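Topoisomerase I-like protein (Leishmania donovani, PDB 2B9S) relaxes supercoiled DNA as the large subunit of a heterodimeric type IB topoisomerase, helping to nick and reseal one strand of the duplex. Local coordinates at a contact of chain A with DNA. Residues are numbered along the deposited sequence; one frame, centred on the assembly and turned at random.

A contact of chain A with DNA. Residues 165-166, 169, 295, 302, 327-329, 331. With nucleotides of chain D; nucleotides of chain C; nucleotides of chain B.
At the nick between DT10 of chain D and DA1 of chain C, the protein enters the minor groove with two side chains and grips the intact strand, chain B, by its phosphates. Lys328, the conserved active-site lysine of type IB topoisomerases, leaves the backbone with CG anti to N (chi1 174°) and runs fully extended past the DG15 sugar. Its base contact is from NZ to the thymine O2 of DT10 at 3.1 Å. Further along the same groove Arg166, bent at chi2 (-63°) and with its CG passing C5' of DA14, brings its guanidinium edge to DG2, where NH2 hydrogen-bonds to the base N3 at 3.0 Å. Both base atoms lie on the sugar edge. Carboxylate OD2 of Asp329 lies 3.4 Å from NH1 of Arg166, a salt bridge that should help fix the rotation of the guanidinium.

The remaining direct contacts are to the sugar-phosphate backbone. Lys328 NZ also donates to O5' of DA1 at 3.0 Å, so a single amine nitrogen bonds to both sides of the break. That placement fits the lysine's likely role as proton donor to the leaving 5'-oxygen. A water links NZ to the DT10 sugar oxygen and to N3 of DG15. Arg166 NH1 donates a nearly straight hydrogen bond to the sugar O4' of DG2, which lies in the guanidinium plane. The DA14 phosphate takes the amide N of Arg166 on OP1, and His169 NE2 reaches its OP2 through water. Lys295, kinked at chi3 (65°), forms a salt bridge from NZ to OP2 of DG15 at 2.8 Å. The same NZ donates to Thr302 OG1 at 3.0 Å, which may orient the hydroxyl towards OP1. That OP1 is held by two donors, the Asp329 amide and Thr302 OG1, the latter at 2.9 Å.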
ATOM      1  N   GLY A 165       5.466   9.193   8.296  1.00 23.39           N
ATOM      2  CA  GLY A 165       6.302   8.628   7.263  1.00 22.75           C
ATOM      3  C   GLY A 165       7.100   7.440   7.754  1.00 22.69           C
ATOM      4  O   GLY A 165       7.569   7.411   8.888  1.00 22.65           O
ATOM      5  N   ARG A 166       7.223   6.450   6.880  1.00 23.01           N
ATOM      6  CA  ARG A 166       7.999   5.246   7.121  1.00 21.11           C
ATOM      7  C   ARG A 166       9.484   5.497   6.915  1.00 20.32           C
ATOM      8  O   ARG A 166       9.881   6.258   6.035  1.00 24.07           O
ATOM      9  CB  ARG A 166       7.549   4.136   6.156  1.00 21.72           C
ATOM     10  CG  ARG A 166       6.068   3.760   6.200  1.00 20.46           C
ATOM     11  CD  ARG A 166       5.618   3.202   7.520  1.00 22.46           C
ATOM     12  NE  ARG A 166       4.205   2.792   7.445  1.00 24.50           N
ATOM     13  CZ  ARG A 166       3.765   1.562   7.158  1.00 23.11           C
ATOM     14  NH1 ARG A 166       4.607   0.567   6.928  1.00 20.05           N
ATOM     15  NH2 ARG A 166       2.461   1.336   7.087  1.00 22.89           N
ATOM     16  N   HIS A 169      11.842   9.242   6.385  1.00 26.93           N
ATOM     17  CA  HIS A 169      11.044  10.181   5.602  1.00 23.83           C
ATOM     18  C   HIS A 169      11.323  11.628   6.023  1.00 24.44           C
ATOM     19  O   HIS A 169      11.141  11.970   7.194  1.00 23.43           O
ATOM     20  CB  HIS A 169       9.544   9.889   5.740  1.00 21.73           C
ATOM     21  CG  HIS A 169       8.753  10.278   4.526  1.00 18.69           C
ATOM     22  ND1 HIS A 169       8.645  11.582   4.092  1.00 18.27           N
ATOM     23  CD2 HIS A 169       8.068   9.531   3.634  1.00 18.45           C
ATOM     24  CE1 HIS A 169       7.917  11.623   2.990  1.00 15.61           C
ATOM     25  NE2 HIS A 169       7.547  10.392   2.697  1.00 19.13           N
ATOM     26  N   LYS A 295      12.551   8.167  -6.975  1.00 35.43           N
ATOM     27  CA  LYS A 295      11.874   8.892  -5.900  1.00 34.59           C
ATOM     28  C   LYS A 295      12.334  10.351  -5.775  1.00 36.05           C
ATOM     29  O   LYS A 295      13.483  10.676  -6.072  1.00 36.00           O
ATOM     30  CB  LYS A 295      12.079   8.136  -4.593  1.00 32.38           C
ATOM     31  CG  LYS A 295      11.441   6.736  -4.674  1.00 30.41           C
ATOM     32  CD  LYS A 295      11.497   5.998  -3.399  1.00 29.26           C
ATOM     33  CE  LYS A 295      10.666   6.707  -2.385  1.00 29.40           C
ATOM     34  NZ  LYS A 295      10.902   6.154  -1.046  1.00 26.87           N
ATOM     35  N   THR A 302      14.686   4.933  -0.902  1.00 28.95           N
ATOM     36  CA  THR A 302      14.501   3.494  -1.038  1.00 26.15           C
ATOM     37  C   THR A 302      14.597   3.156  -2.502  1.00 24.20           C
ATOM     38  O   THR A 302      14.444   4.024  -3.358  1.00 23.93           O
ATOM     39  CB  THR A 302      13.169   2.936  -0.429  1.00 26.01           C
ATOM     40  OG1 THR A 302      12.038   3.407  -1.179  1.00 25.53           O
ATOM     41  CG2 THR A 302      13.041   3.257   1.047  1.00 22.75           C
ATOM     42  N   GLY A 327      14.062  -1.367   0.570  1.00 20.09           N
ATOM     43  CA  GLY A 327      13.091  -1.332  -0.513  1.00 18.67           C
ATOM     44  C   GLY A 327      11.823  -0.632  -0.082  1.00 20.08           C
ATOM     45  O   GLY A 327      11.823   0.121   0.897  1.00 21.15           O
ATOM     46  N   LYS A 328      10.734  -0.885  -0.804  1.00 20.72           N
ATOM     47  CA  LYS A 328       9.426  -0.339  -0.438  1.00 21.42           C
ATOM     48  C   LYS A 328       9.138  -0.478   1.064  1.00 22.46           C
ATOM     49  O   LYS A 328       9.329  -1.558   1.645  1.00 21.70           O
ATOM     50  CB  LYS A 328       8.315  -1.014  -1.254  1.00 20.50           C
ATOM     51  CG  LYS A 328       6.910  -0.604  -0.820  1.00 20.49           C
ATOM     52  CD  LYS A 328       5.870  -1.126  -1.775  1.00 21.19           C
ATOM     53  CE  LYS A 328       4.477  -0.743  -1.337  1.00 21.33           C
ATOM     54  NZ  LYS A 328       3.489  -1.578  -2.114  1.00 20.37           N
ATOM     55  N   ASP A 329       8.663   0.613   1.669  1.00 23.11           N
ATOM     56  CA  ASP A 329       8.342   0.677   3.112  1.00 22.78           C
ATOM     57  C   ASP A 329       9.572   0.678   4.028  1.00 22.88           C
ATOM     58  O   ASP A 329       9.441   0.612   5.258  1.00 22.92           O
ATOM     59  CB  ASP A 329       7.332  -0.405   3.518  1.00 23.04           C
ATOM     60  CG  ASP A 329       5.909  -0.037   3.132  1.00 22.16           C
ATOM     61  OD1 ASP A 329       5.326  -0.731   2.291  1.00 24.18           O
ATOM     62  OD2 ASP A 329       5.382   0.969   3.636  1.00 22.87           O
ATOM     63  N   ILE A 331      11.753  -1.526   4.217  1.00 21.94           N
ATOM     64  CA  ILE A 331      12.031  -2.900   4.635  1.00 21.76           C
ATOM     65  C   ILE A 331      13.329  -3.293   3.975  1.00 22.95           C
ATOM     66  O   ILE A 331      13.510  -3.103   2.771  1.00 24.13           O
ATOM     67  CB  ILE A 331      10.869  -3.886   4.237  1.00 21.69           C
ATOM     68  CG1 ILE A 331       9.520  -3.464   4.866  1.00 17.37           C
ATOM     69  CG2 ILE A 331      11.225  -5.348   4.540  1.00 17.18           C
ATOM     70  CD1 ILE A 331       9.528  -3.220   6.390  1.00 19.64           C
TER
ATOM     71  P    DT D  10      -1.532  -6.033  -6.577  1.00 24.45           P
ATOM     72  OP1  DT D  10      -0.616  -6.853  -7.365  1.00 21.37           O
ATOM     73  OP2  DT D  10      -2.750  -6.574  -5.915  1.00 25.80           O
ATOM     74  O5'  DT D  10      -0.687  -5.370  -5.393  1.00 24.12           O
ATOM     75  C5'  DT D  10       0.715  -5.061  -5.530  1.00 21.60           C
ATOM     76  C4'  DT D  10       1.254  -4.524  -4.225  1.00 22.46           C
ATOM     77  O4'  DT D  10       0.516  -3.361  -3.784  1.00 25.17           O
ATOM     78  C3'  DT D  10       1.157  -5.477  -3.032  1.00 23.88           C
ATOM     79  O3'  DT D  10       2.399  -5.468  -2.399  1.00 24.53           O
ATOM     80  C2'  DT D  10       0.116  -4.897  -2.084  1.00 23.12           C
ATOM     81  C1'  DT D  10       0.361  -3.428  -2.360  1.00 21.84           C
ATOM     82  N1   DT D  10      -0.724  -2.493  -1.993  1.00 22.04           N
ATOM     83  C2   DT D  10      -0.395  -1.361  -1.264  1.00 20.27           C
ATOM     84  O2   DT D  10       0.729  -1.114  -0.878  1.00 21.13           O
ATOM     85  N3   DT D  10      -1.447  -0.527  -0.990  1.00 19.38           N
ATOM     86  C4   DT D  10      -2.777  -0.705  -1.365  1.00 19.37           C
ATOM     87  O4   DT D  10      -3.634   0.131  -1.062  1.00 20.95           O
ATOM     88  C5   DT D  10      -3.063  -1.910  -2.107  1.00 19.37           C
ATOM     89  C7   DT D  10      -4.484  -2.291  -2.460  1.00 20.13           C
ATOM     90  C6   DT D  10      -2.034  -2.735  -2.402  1.00 20.34           C
TER
ATOM     91  O5'  DA C   1       4.415  -4.342  -1.268  1.00 23.70           O
ATOM     92  C5'  DA C   1       4.112  -4.888   0.009  1.00 22.14           C
ATOM     93  C4'  DA C   1       4.183  -3.813   1.049  1.00 22.65           C
ATOM     94  O4'  DA C   1       3.115  -2.855   0.869  1.00 22.07           O
ATOM     95  C3'  DA C   1       3.962  -4.392   2.412  1.00 23.32           C
ATOM     96  O3'  DA C   1       5.223  -4.830   2.897  1.00 23.67           O
ATOM     97  C2'  DA C   1       3.357  -3.225   3.194  1.00 21.98           C
ATOM     98  C1'  DA C   1       2.655  -2.396   2.148  1.00 19.69           C
ATOM     99  N9   DA C   1       1.189  -2.436   2.083  1.00 20.13           N
ATOM    100  C8   DA C   1       0.448  -3.339   1.364  1.00 18.86           C
ATOM    101  N7   DA C   1      -0.846  -3.148   1.403  1.00 19.67           N
ATOM    102  C5   DA C   1      -0.983  -2.024   2.209  1.00 20.32           C
ATOM    103  C6   DA C   1      -2.115  -1.298   2.645  1.00 19.39           C
ATOM    104  N6   DA C   1      -3.383  -1.610   2.297  1.00 19.81           N
ATOM    105  N1   DA C   1      -1.891  -0.224   3.434  1.00 18.31           N
ATOM    106  C2   DA C   1      -0.645   0.112   3.774  1.00 18.10           C
ATOM    107  N3   DA C   1       0.482  -0.510   3.447  1.00 18.59           N
ATOM    108  C4   DA C   1       0.262  -1.566   2.640  1.00 19.67           C
ATOM    109  P    DG C   2       5.318  -5.771   4.191  1.00 22.96           P
ATOM    110  OP1  DG C   2       6.689  -6.304   4.207  1.00 20.94           O
ATOM    111  OP2  DG C   2       4.128  -6.674   4.180  1.00 19.82           O
ATOM    112  O5'  DG C   2       5.109  -4.741   5.406  1.00 21.15           O
ATOM    113  C5'  DG C   2       6.010  -3.715   5.649  1.00 23.55           C
ATOM    114  C4'  DG C   2       5.508  -2.840   6.776  1.00 24.11           C
ATOM    115  O4'  DG C   2       4.192  -2.336   6.477  1.00 24.06           O
ATOM    116  C3'  DG C   2       5.380  -3.494   8.150  1.00 25.62           C
ATOM    117  O3'  DG C   2       5.727  -2.480   9.074  1.00 25.64           O
ATOM    118  C2'  DG C   2       3.887  -3.838   8.262  1.00 24.69           C
ATOM    119  C1'  DG C   2       3.275  -2.675   7.507  1.00 21.57           C
ATOM    120  N9   DG C   2       2.001  -3.030   6.888  1.00 21.84           N
ATOM    121  C8   DG C   2       1.720  -4.192   6.190  1.00 21.16           C
ATOM    122  N7   DG C   2       0.496  -4.227   5.743  1.00 21.24           N
ATOM    123  C5   DG C   2      -0.042  -3.010   6.168  1.00 19.84           C
ATOM    124  C6   DG C   2      -1.333  -2.500   5.995  1.00 19.88           C
ATOM    125  O6   DG C   2      -2.263  -3.035   5.390  1.00 22.12           O
ATOM    126  N1   DG C   2      -1.499  -1.244   6.573  1.00 21.20           N
ATOM    127  C2   DG C   2      -0.515  -0.552   7.248  1.00 19.63           C
ATOM    128  N2   DG C   2      -0.866   0.637   7.734  1.00 19.95           N
ATOM    129  N3   DG C   2       0.706  -1.014   7.424  1.00 18.82           N
ATOM    130  C4   DG C   2       0.866  -2.251   6.859  1.00 19.97           C
ATOM    131  P    DA C   3       5.761  -2.705  10.649  1.00 25.82           P
ATOM    132  OP1  DA C   3       7.107  -2.327  11.093  1.00 27.63           O
ATOM    133  OP2  DA C   3       5.157  -3.996  10.990  1.00 23.55           O
ATOM    134  O5'  DA C   3       4.716  -1.574  11.079  1.00 26.07           O
ATOM    135  C5'  DA C   3       4.799  -0.226  10.695  1.00 25.85           C
ATOM    136  C4'  DA C   3       3.703   0.542  11.410  1.00 24.99           C
ATOM    137  O4'  DA C   3       2.410   0.145  10.887  1.00 22.83           O
ATOM    138  C3'  DA C   3       3.642   0.275  12.900  1.00 26.26           C
ATOM    139  O3'  DA C   3       3.398   1.563  13.480  1.00 31.53           O
ATOM    140  C2'  DA C   3       2.478  -0.731  13.060  1.00 23.57           C
ATOM    141  C1'  DA C   3       1.550  -0.387  11.884  1.00 22.09           C
ATOM    142  N9   DA C   3       0.879  -1.495  11.185  1.00 21.63           N
ATOM    143  C8   DA C   3       1.407  -2.723  10.865  1.00 20.66           C
ATOM    144  N7   DA C   3       0.592  -3.514  10.210  1.00 20.77           N
ATOM    145  C5   DA C   3      -0.566  -2.766  10.099  1.00 21.49           C
ATOM    146  C6   DA C   3      -1.807  -3.028   9.499  1.00 21.53           C
ATOM    147  N6   DA C   3      -2.108  -4.181   8.900  1.00 22.22           N
ATOM    148  N1   DA C   3      -2.757  -2.066   9.576  1.00 21.98           N
ATOM    149  C2   DA C   3      -2.471  -0.900  10.200  1.00 21.23           C
ATOM    150  N3   DA C   3      -1.333  -0.541  10.791  1.00 20.29           N
ATOM    151  C4   DA C   3      -0.412  -1.516  10.696  1.00 21.10           C
TER
ATOM    152  P    DA B  13      -1.051   8.968   5.170  1.00 23.26           P
ATOM    153  OP1  DA B  13      -1.262   9.626   6.471  1.00 26.12           O
ATOM    154  OP2  DA B  13      -1.351   9.686   3.945  1.00 25.38           O
ATOM    155  O5'  DA B  13       0.472   8.457   5.072  1.00 25.34           O
ATOM    156  C5'  DA B  13       1.028   7.553   6.030  1.00 23.03           C
ATOM    157  C4'  DA B  13       1.868   6.528   5.296  1.00 22.17           C
ATOM    158  O4'  DA B  13       1.044   5.490   4.713  1.00 21.89           O
ATOM    159  C3'  DA B  13       2.691   7.083   4.137  1.00 21.60           C
ATOM    160  O3'  DA B  13       3.974   6.574   4.352  1.00 19.45           O
ATOM    161  C2'  DA B  13       1.970   6.580   2.856  1.00 19.16           C
ATOM    162  C1'  DA B  13       1.405   5.253   3.355  1.00 19.54           C
ATOM    163  N9   DA B  13       0.194   4.818   2.657  1.00 19.23           N
ATOM    164  C8   DA B  13      -0.966   5.552   2.573  1.00 17.09           C
ATOM    165  N7   DA B  13      -1.904   4.963   1.886  1.00 17.82           N
ATOM    166  C5   DA B  13      -1.334   3.739   1.528  1.00 18.10           C
ATOM    167  C6   DA B  13      -1.836   2.643   0.776  1.00 17.85           C
ATOM    168  N6   DA B  13      -3.079   2.599   0.294  1.00 18.24           N
ATOM    169  N1   DA B  13      -1.023   1.592   0.558  1.00 17.59           N
ATOM    170  C2   DA B  13       0.234   1.620   1.078  1.00 18.03           C
ATOM    171  N3   DA B  13       0.815   2.595   1.790  1.00 18.91           N
ATOM    172  C4   DA B  13      -0.026   3.638   1.982  1.00 17.30           C
ATOM    173  P    DA B  14       5.184   6.849   3.337  1.00 19.96           P
ATOM    174  OP1  DA B  14       6.427   6.760   4.123  1.00 18.01           O
ATOM    175  OP2  DA B  14       4.919   8.090   2.614  1.00 20.61           O
ATOM    176  O5'  DA B  14       5.036   5.609   2.360  1.00 19.21           O
ATOM    177  C5'  DA B  14       5.626   4.331   2.643  1.00 17.94           C
ATOM    178  C4'  DA B  14       5.586   3.523   1.358  1.00 17.25           C
ATOM    179  O4'  DA B  14       4.216   3.373   0.882  1.00 19.61           O
ATOM    180  C3'  DA B  14       6.303   4.197   0.206  1.00 18.27           C
ATOM    181  O3'  DA B  14       6.993   3.189  -0.517  1.00 20.41           O
ATOM    182  C2'  DA B  14       5.166   4.821  -0.623  1.00 18.05           C
ATOM    183  C1'  DA B  14       4.085   3.747  -0.490  1.00 16.85           C
ATOM    184  N9   DA B  14       2.702   4.158  -0.824  1.00 16.83           N
ATOM    185  C8   DA B  14       2.049   5.336  -0.517  1.00 16.00           C
ATOM    186  N7   DA B  14       0.787   5.407  -0.947  1.00 14.56           N
ATOM    187  C5   DA B  14       0.611   4.185  -1.603  1.00 14.59           C
ATOM    188  C6   DA B  14      -0.486   3.592  -2.281  1.00 14.94           C
ATOM    189  N6   DA B  14      -1.686   4.160  -2.462  1.00 15.45           N
ATOM    190  N1   DA B  14      -0.320   2.363  -2.811  1.00 15.78           N
ATOM    191  C2   DA B  14       0.853   1.731  -2.650  1.00 16.19           C
ATOM    192  N3   DA B  14       1.949   2.188  -2.022  1.00 17.65           N
ATOM    193  C4   DA B  14       1.768   3.419  -1.520  1.00 14.91           C
ATOM    194  P    DG B  15       8.461   3.448  -1.075  1.00 19.35           P
ATOM    195  OP1  DG B  15       9.421   3.007  -0.063  1.00 19.28           O
ATOM    196  OP2  DG B  15       8.494   4.828  -1.590  1.00 20.81           O
ATOM    197  O5'  DG B  15       8.513   2.370  -2.281  1.00 20.39           O
ATOM    198  C5'  DG B  15       7.954   2.619  -3.555  1.00 18.35           C
ATOM    199  C4'  DG B  15       6.870   1.632  -3.964  1.00 19.09           C
ATOM    200  O4'  DG B  15       5.564   2.055  -3.469  1.00 19.10           O
ATOM    201  C3'  DG B  15       6.691   1.613  -5.468  1.00 18.61           C
ATOM    202  O3'  DG B  15       7.649   0.719  -6.019  1.00 22.38           O
ATOM    203  C2'  DG B  15       5.271   1.114  -5.631  1.00 18.28           C
ATOM    204  C1'  DG B  15       4.575   1.737  -4.444  1.00 17.34           C
ATOM    205  N9   DG B  15       3.685   2.903  -4.612  1.00 16.48           N
ATOM    206  C8   DG B  15       3.874   4.165  -4.086  1.00 16.22           C
ATOM    207  N7   DG B  15       2.913   5.001  -4.364  1.00 15.38           N
ATOM    208  C5   DG B  15       2.007   4.220  -5.064  1.00 15.63           C
ATOM    209  C6   DG B  15       0.758   4.563  -5.614  1.00 15.58           C
ATOM    210  O6   DG B  15       0.193   5.639  -5.557  1.00 17.49           O
ATOM    211  N1   DG B  15       0.157   3.529  -6.318  1.00 14.97           N
ATOM    212  C2   DG B  15       0.704   2.277  -6.447  1.00 14.78           C
ATOM    213  N2   DG B  15      -0.025   1.400  -7.132  1.00 16.18           N
ATOM    214  N3   DG B  15       1.866   1.914  -5.937  1.00 15.64           N
ATOM    215  C4   DG B  15       2.466   2.933  -5.244  1.00 15.48           C
TER
HETATM  216  O   HOH W   1       2.351  -0.969  -4.581  1.00 14.73           O
HETATM  217  O   HOH W   2       8.840   6.207   3.330  1.00 17.80           O
HETATM  218  O   HOH W   3       6.713   8.599   0.563  1.00 20.30           O